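Local coordinates for oligopeptide ABC transporter, periplasmic oligopeptide-binding protein, putative (Thermotoga maritima MSB8, PDB 5IPW), which probably binds oligopeptides outside the cytoplasmic membrane and hands them to an ABC transporter for uptake, at residues 121-135 with 185-197. Numbering follows the deposited sequence.
Sequences WSDGAPYTAHDIVFW and GGFTGAPAHYLKQ
Asp131 OD1 takes a hydrogen bond from Ala192 N (3.1 Å), met from above the carboxylate plane, and a second from a water that also accepts from His193 N. Asp131 thus ties the first turn of helix 192-195 to helix 129-140. Its OD2 receives the indole N-H of Trp121 NE1 at 2.9 Å, almost in the ring plane, and more weakly Thr128 N, part of a capping box. With the indole fixed this way, Pro191 CB sits over the centre of its six-membered ring, a CH-pi contact. The backbone Asp131 O accepts from Ala190 N and Trp135 N on opposite faces of its plane. His193 NE2 reaches the syn side of Asp123 OD2 (2.9 Å, 161°), Asp123 OD1 closing an Asx turn with Ala125 N; Ala125 CB lies over a face of the imidazole, and the same water lies at its edge, near ND1. Tyr127, CG anti to the backbone N (173°), extends its OH to donate to Thr188 O. Lacking a side chain, Gly189 passes close over the helix, Gly189 CA 4.1 Å from Ile132 CA. Phe134 and Trp135, neighbours on the helix, take different partners: Phe134 receives Ala192 CB over one face, whereas Trp135 lays a face over Gly186 O and points an edge at the Phe187 ring in an offset edge-to-face pair. This is structural packing within the family 5 solute-binding region: Ile132 packs on strand 166-171 and Val133 on strand 157-163, so helix 129-140 lies between the antiparallel sheet and segment 185-197.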
loop_
_atom_site.group_PDB
_atom_site.type_symbol
_atom_site.label_atom_id
_atom_site.label_comp_id
_atom_site.label_asym_id
_atom_site.label_seq_id
_atom_site.Cartn_x
_atom_site.Cartn_y
_atom_site.Cartn_z
ATOM N N TRP A 121 7.160 -27.256 0.298
ATOM C CA TRP A 121 6.214 -26.737 1.290
ATOM C C TRP A 121 6.696 -27.068 2.694
ATOM O O TRP A 121 7.577 -27.910 2.867
ATOM C CB TRP A 121 4.823 -27.351 1.089
ATOM C CG TRP A 121 4.149 -26.936 -0.179
ATOM C CD1 TRP A 121 4.205 -27.570 -1.388
ATOM C CD2 TRP A 121 3.311 -25.795 -0.365
ATOM N NE1 TRP A 121 3.462 -26.888 -2.315
ATOM C CE2 TRP A 121 2.904 -25.792 -1.717
ATOM C CE3 TRP A 121 2.873 -24.769 0.474
ATOM C CZ2 TRP A 121 2.072 -24.804 -2.245
ATOM C CZ3 TRP A 121 2.049 -23.788 -0.048
ATOM C CH2 TRP A 121 1.663 -23.808 -1.396
ATOM N N SER A 122 6.094 -26.427 3.697
ATOM C CA SER A 122 6.517 -26.589 5.100
ATOM C C SER A 122 6.385 -28.019 5.653
ATOM O O SER A 122 6.993 -28.351 6.664
ATOM C CB SER A 122 5.762 -25.606 5.994
ATOM O OG SER A 122 4.361 -25.806 5.908
ATOM N N ASP A 123 5.605 -28.859 4.985
ATOM C CA ASP A 123 5.510 -30.282 5.330
ATOM C C ASP A 123 6.473 -31.178 4.546
ATOM O O ASP A 123 6.489 -32.388 4.762
ATOM C CB ASP A 123 4.078 -30.795 5.107
ATOM C CG ASP A 123 3.693 -30.869 3.628
ATOM O OD1 ASP A 123 4.338 -30.215 2.792
ATOM O OD2 ASP A 123 2.722 -31.578 3.302
ATOM N N GLY A 124 7.248 -30.601 3.624
ATOM C CA GLY A 124 8.216 -31.367 2.833
ATOM C C GLY A 124 7.806 -31.637 1.393
ATOM O O GLY A 124 8.645 -31.958 0.566
ATOM N N ALA A 125 6.520 -31.515 1.082
ATOM C CA ALA A 125 6.036 -31.815 -0.263
ATOM C C ALA A 125 6.572 -30.807 -1.278
ATOM O O ALA A 125 6.828 -29.656 -0.932
ATOM C CB ALA A 125 4.519 -31.833 -0.284
ATOM N N PRO A 126 6.760 -31.239 -2.536
ATOM C CA PRO A 126 7.323 -30.331 -3.534
ATOM C C PRO A 126 6.389 -29.208 -3.973
ATOM O O PRO A 126 5.190 -29.406 -4.154
ATOM C CB PRO A 126 7.654 -31.247 -4.718
ATOM C CG PRO A 126 6.868 -32.488 -4.490
ATOM C CD PRO A 126 6.708 -32.631 -3.014
ATOM N N TYR A 127 6.969 -28.028 -4.138
ATOM C CA TYR A 127 6.255 -26.877 -4.641
ATOM C C TYR A 127 6.591 -26.732 -6.112
ATOM O O TYR A 127 7.770 -26.711 -6.481
ATOM C CB TYR A 127 6.675 -25.619 -3.893
ATOM C CG TYR A 127 6.097 -24.360 -4.466
ATOM C CD1 TYR A 127 4.733 -24.147 -4.479
ATOM C CD2 TYR A 127 6.917 -23.382 -5.012
ATOM C CE1 TYR A 127 4.193 -22.989 -5.009
ATOM C CE2 TYR A 127 6.386 -22.221 -5.551
ATOM C CZ TYR A 127 5.023 -22.030 -5.539
ATOM O OH TYR A 127 4.499 -20.871 -6.053
ATOM N N THR A 128 5.547 -26.624 -6.934
ATOM C CA THR A 128 5.686 -26.572 -8.379
ATOM C C THR A 128 4.729 -25.539 -8.922
ATOM O O THR A 128 3.926 -24.979 -8.178
ATOM C CB THR A 128 5.360 -27.931 -9.025
ATOM O OG1 THR A 128 3.965 -28.215 -8.871
ATOM C CG2 THR A 128 6.174 -29.041 -8.375
ATOM N N ALA A 129 4.805 -25.301 -10.227
ATOM C CA ALA A 129 3.915 -24.357 -10.888
ATOM C C ALA A 129 2.479 -24.859 -10.922
ATOM O O ALA A 129 1.556 -24.076 -11.136
ATOM C CB ALA A 129 4.401 -24.074 -12.298
ATOM N N HIS A 130 2.283 -26.155 -10.708
ATOM C CA HIS A 130 0.933 -26.701 -10.651
ATOM C C HIS A 130 0.169 -26.173 -9.438
ATOM O O HIS A 130 -1.050 -26.021 -9.497
ATOM C CB HIS A 130 0.963 -28.227 -10.672
ATOM C CG HIS A 130 1.736 -28.780 -11.827
ATOM N ND1 HIS A 130 1.347 -28.597 -13.137
ATOM C CD2 HIS A 130 2.902 -29.468 -11.873
ATOM C CE1 HIS A 130 2.233 -29.160 -13.938
ATOM N NE2 HIS A 130 3.186 -29.695 -13.198
ATOM N N ASP A 131 0.880 -25.864 -8.355
ATOM C CA ASP A 131 0.252 -25.236 -7.188
ATOM C C ASP A 131 -0.284 -23.833 -7.488
ATOM O O ASP A 131 -1.269 -23.397 -6.886
ATOM C CB ASP A 131 1.234 -25.178 -6.025
ATOM C CG ASP A 131 1.520 -26.539 -5.450
ATOM O OD1 ASP A 131 0.567 -27.341 -5.334
ATOM O OD2 ASP A 131 2.691 -26.809 -5.108
ATOM N N ILE A 132 0.373 -23.123 -8.398
ATOM C CA ILE A 132 -0.102 -21.817 -8.823
ATOM C C ILE A 132 -1.331 -21.996 -9.699
ATOM O O ILE A 132 -2.333 -21.312 -9.505
ATOM C CB ILE A 132 0.977 -21.032 -9.584
ATOM C CG1 ILE A 132 2.173 -20.786 -8.655
ATOM C CG2 ILE A 132 0.408 -19.710 -10.099
ATOM C CD1 ILE A 132 3.382 -20.162 -9.321
ATOM N N VAL A 133 -1.259 -22.929 -10.644
ATOM C CA VAL A 133 -2.384 -23.191 -11.549
ATOM C C VAL A 133 -3.597 -23.629 -10.735
ATOM O O VAL A 133 -4.706 -23.134 -10.917
ATOM C CB VAL A 133 -2.042 -24.277 -12.590
ATOM C CG1 VAL A 133 -3.274 -24.651 -13.399
ATOM C CG2 VAL A 133 -0.932 -23.802 -13.521
ATOM N N PHE A 134 -3.373 -24.568 -9.832
ATOM C CA PHE A 134 -4.417 -25.005 -8.924
ATOM C C PHE A 134 -5.084 -23.807 -8.256
ATOM O O PHE A 134 -6.306 -23.709 -8.208
ATOM C CB PHE A 134 -3.834 -25.921 -7.858
ATOM C CG PHE A 134 -4.805 -26.264 -6.779
ATOM C CD1 PHE A 134 -5.849 -27.135 -7.028
ATOM C CD2 PHE A 134 -4.690 -25.702 -5.521
ATOM C CE1 PHE A 134 -6.755 -27.450 -6.036
ATOM C CE2 PHE A 134 -5.592 -26.015 -4.523
ATOM C CZ PHE A 134 -6.627 -26.888 -4.782
ATOM N N TRP A 135 -4.268 -22.892 -7.752
ATOM C CA TRP A 135 -4.781 -21.705 -7.096
ATOM C C TRP A 135 -5.603 -20.813 -8.036
ATOM O O TRP A 135 -6.729 -20.447 -7.692
ATOM C CB TRP A 135 -3.639 -20.910 -6.470
ATOM C CG TRP A 135 -4.083 -19.627 -5.863
ATOM C CD1 TRP A 135 -4.808 -19.471 -4.720
ATOM C CD2 TRP A 135 -3.830 -18.313 -6.363
ATOM N NE1 TRP A 135 -5.020 -18.140 -4.478
ATOM C CE2 TRP A 135 -4.429 -17.406 -5.472
ATOM C CE3 TRP A 135 -3.151 -17.817 -7.476
ATOM C CZ2 TRP A 135 -4.375 -16.020 -5.661
ATOM C CZ3 TRP A 135 -3.105 -16.444 -7.673
ATOM C CH2 TRP A 135 -3.714 -15.560 -6.768
ATOM N N GLY A 185 -0.388 -9.391 -4.281
ATOM C CA GLY A 185 -1.292 -10.534 -4.160
ATOM C C GLY A 185 -0.635 -11.869 -3.880
ATOM O O GLY A 185 0.578 -11.955 -3.663
ATOM N N GLY A 186 -1.457 -12.919 -3.913
ATOM C CA GLY A 186 -1.055 -14.266 -3.482
ATOM C C GLY A 186 -0.751 -15.233 -4.617
ATOM O O GLY A 186 -1.182 -16.402 -4.588
ATOM N N PHE A 187 0.036 -14.762 -5.587
ATOM C CA PHE A 187 0.302 -15.521 -6.807
ATOM C C PHE A 187 1.231 -16.720 -6.614
ATOM O O PHE A 187 1.481 -17.472 -7.560
ATOM C CB PHE A 187 0.806 -14.584 -7.910
ATOM C CG PHE A 187 -0.218 -13.571 -8.315
ATOM C CD1 PHE A 187 -1.209 -13.900 -9.229
ATOM C CD2 PHE A 187 -0.247 -12.317 -7.731
ATOM C CE1 PHE A 187 -2.190 -12.984 -9.577
ATOM C CE2 PHE A 187 -1.220 -11.394 -8.077
ATOM C CZ PHE A 187 -2.196 -11.726 -9.001
ATOM N N THR A 188 1.708 -16.921 -5.387
ATOM C CA THR A 188 2.507 -18.091 -5.065
ATOM C C THR A 188 1.667 -19.358 -5.024
ATOM O O THR A 188 2.204 -20.459 -5.050
ATOM C CB THR A 188 3.229 -17.917 -3.724
ATOM O OG1 THR A 188 2.276 -17.595 -2.710
ATOM C CG2 THR A 188 4.263 -16.795 -3.830
ATOM N N GLY A 189 0.350 -19.203 -4.941
ATOM C CA GLY A 189 -0.570 -20.333 -5.075
ATOM C C GLY A 189 -0.915 -20.980 -3.749
ATOM O O GLY A 189 -0.815 -20.349 -2.702
ATOM N N ALA A 190 -1.324 -22.245 -3.802
ATOM C CA ALA A 190 -1.745 -22.977 -2.614
ATOM C C ALA A 190 -1.434 -24.465 -2.782
ATOM O O ALA A 190 -1.278 -24.943 -3.903
ATOM C CB ALA A 190 -3.233 -22.762 -2.376
ATOM N N PRO A 191 -1.340 -25.203 -1.666
ATOM C CA PRO A 191 -0.854 -26.588 -1.703
ATOM C C PRO A 191 -1.895 -27.597 -2.174
ATOM O O PRO A 191 -2.647 -28.152 -1.373
ATOM C CB PRO A 191 -0.456 -26.849 -0.251
ATOM C CG PRO A 191 -1.358 -25.968 0.543
ATOM C CD PRO A 191 -1.574 -24.736 -0.287
ATOM N N ALA A 192 -1.916 -27.837 -3.479
ATOM C CA ALA A 192 -2.857 -28.772 -4.085
ATOM C C ALA A 192 -2.789 -30.154 -3.449
ATOM O O ALA A 192 -3.814 -30.805 -3.262
ATOM C CB ALA A 192 -2.602 -28.873 -5.575
ATOM N N HIS A 193 -1.590 -30.600 -3.099
ATOM C CA HIS A 193 -1.423 -31.941 -2.526
ATOM C C HIS A 193 -2.197 -32.105 -1.217
ATOM O O HIS A 193 -2.617 -33.214 -0.876
ATOM C CB HIS A 193 0.061 -32.270 -2.324
ATOM C CG HIS A 193 0.690 -31.571 -1.159
ATOM N ND1 HIS A 193 1.109 -30.258 -1.213
ATOM C CD2 HIS A 193 0.979 -32.009 0.090
ATOM C CE1 HIS A 193 1.623 -29.914 -0.045
ATOM N NE2 HIS A 193 1.561 -30.961 0.763
ATOM N N TYR A 194 -2.373 -30.999 -0.492
ATOM C CA TYR A 194 -3.143 -30.986 0.746
ATOM C C TYR A 194 -4.616 -30.664 0.519
ATOM O O TYR A 194 -5.473 -31.268 1.153
ATOM C CB TYR A 194 -2.563 -29.967 1.735
ATOM C CG TYR A 194 -3.365 -29.831 3.020
ATOM C CD1 TYR A 194 -3.312 -30.810 4.009
ATOM C CD2 TYR A 194 -4.181 -28.720 3.243
ATOM C CE1 TYR A 194 -4.049 -30.690 5.181
ATOM C CE2 TYR A 194 -4.917 -28.587 4.414
ATOM C CZ TYR A 194 -4.854 -29.574 5.376
ATOM O OH TYR A 194 -5.583 -29.438 6.529
ATOM N N LEU A 195 -4.905 -29.710 -0.364
ATOM C CA LEU A 195 -6.260 -29.160 -0.481
ATOM C C LEU A 195 -7.224 -29.921 -1.399
ATOM O O LEU A 195 -8.443 -29.837 -1.218
ATOM C CB LEU A 195 -6.199 -27.700 -0.927
ATOM C CG LEU A 195 -5.716 -26.736 0.154
ATOM C CD1 LEU A 195 -5.483 -25.359 -0.439
ATOM C CD2 LEU A 195 -6.707 -26.655 1.302
ATOM N N LYS A 196 -6.689 -30.651 -2.376
ATOM C CA LYS A 196 -7.525 -31.366 -3.350
ATOM C C LYS A 196 -8.511 -32.346 -2.707
ATOM O O LYS A 196 -9.571 -32.614 -3.276
ATOM C CB LYS A 196 -6.661 -32.101 -4.374
ATOM C CG LYS A 196 -6.157 -31.212 -5.490
ATOM C CD LYS A 196 -5.313 -31.993 -6.481
ATOM C CE LYS A 196 -5.089 -31.188 -7.754
ATOM N NZ LYS A 196 -4.263 -31.914 -8.762
ATOM N N GLN A 197 -8.166 -32.881 -1.534
ATOM C CA GLN A 197 -9.070 -33.781 -0.802
ATOM C C GLN A 197 -10.365 -33.097 -0.344
ATOM O O GLN A 197 -11.324 -33.777 0.005
ATOM C CB GLN A 197 -8.368 -34.394 0.409
ATOM C CG GLN A 197 -8.011 -33.395 1.493
ATOM C CD GLN A 197 -7.323 -34.064 2.650
ATOM O OE1 GLN A 197 -7.872 -34.987 3.244
ATOM N NE2 GLN A 197 -6.112 -33.621 2.972
HETATM O O HOH W 1 0.896 -29.501 -3.883
#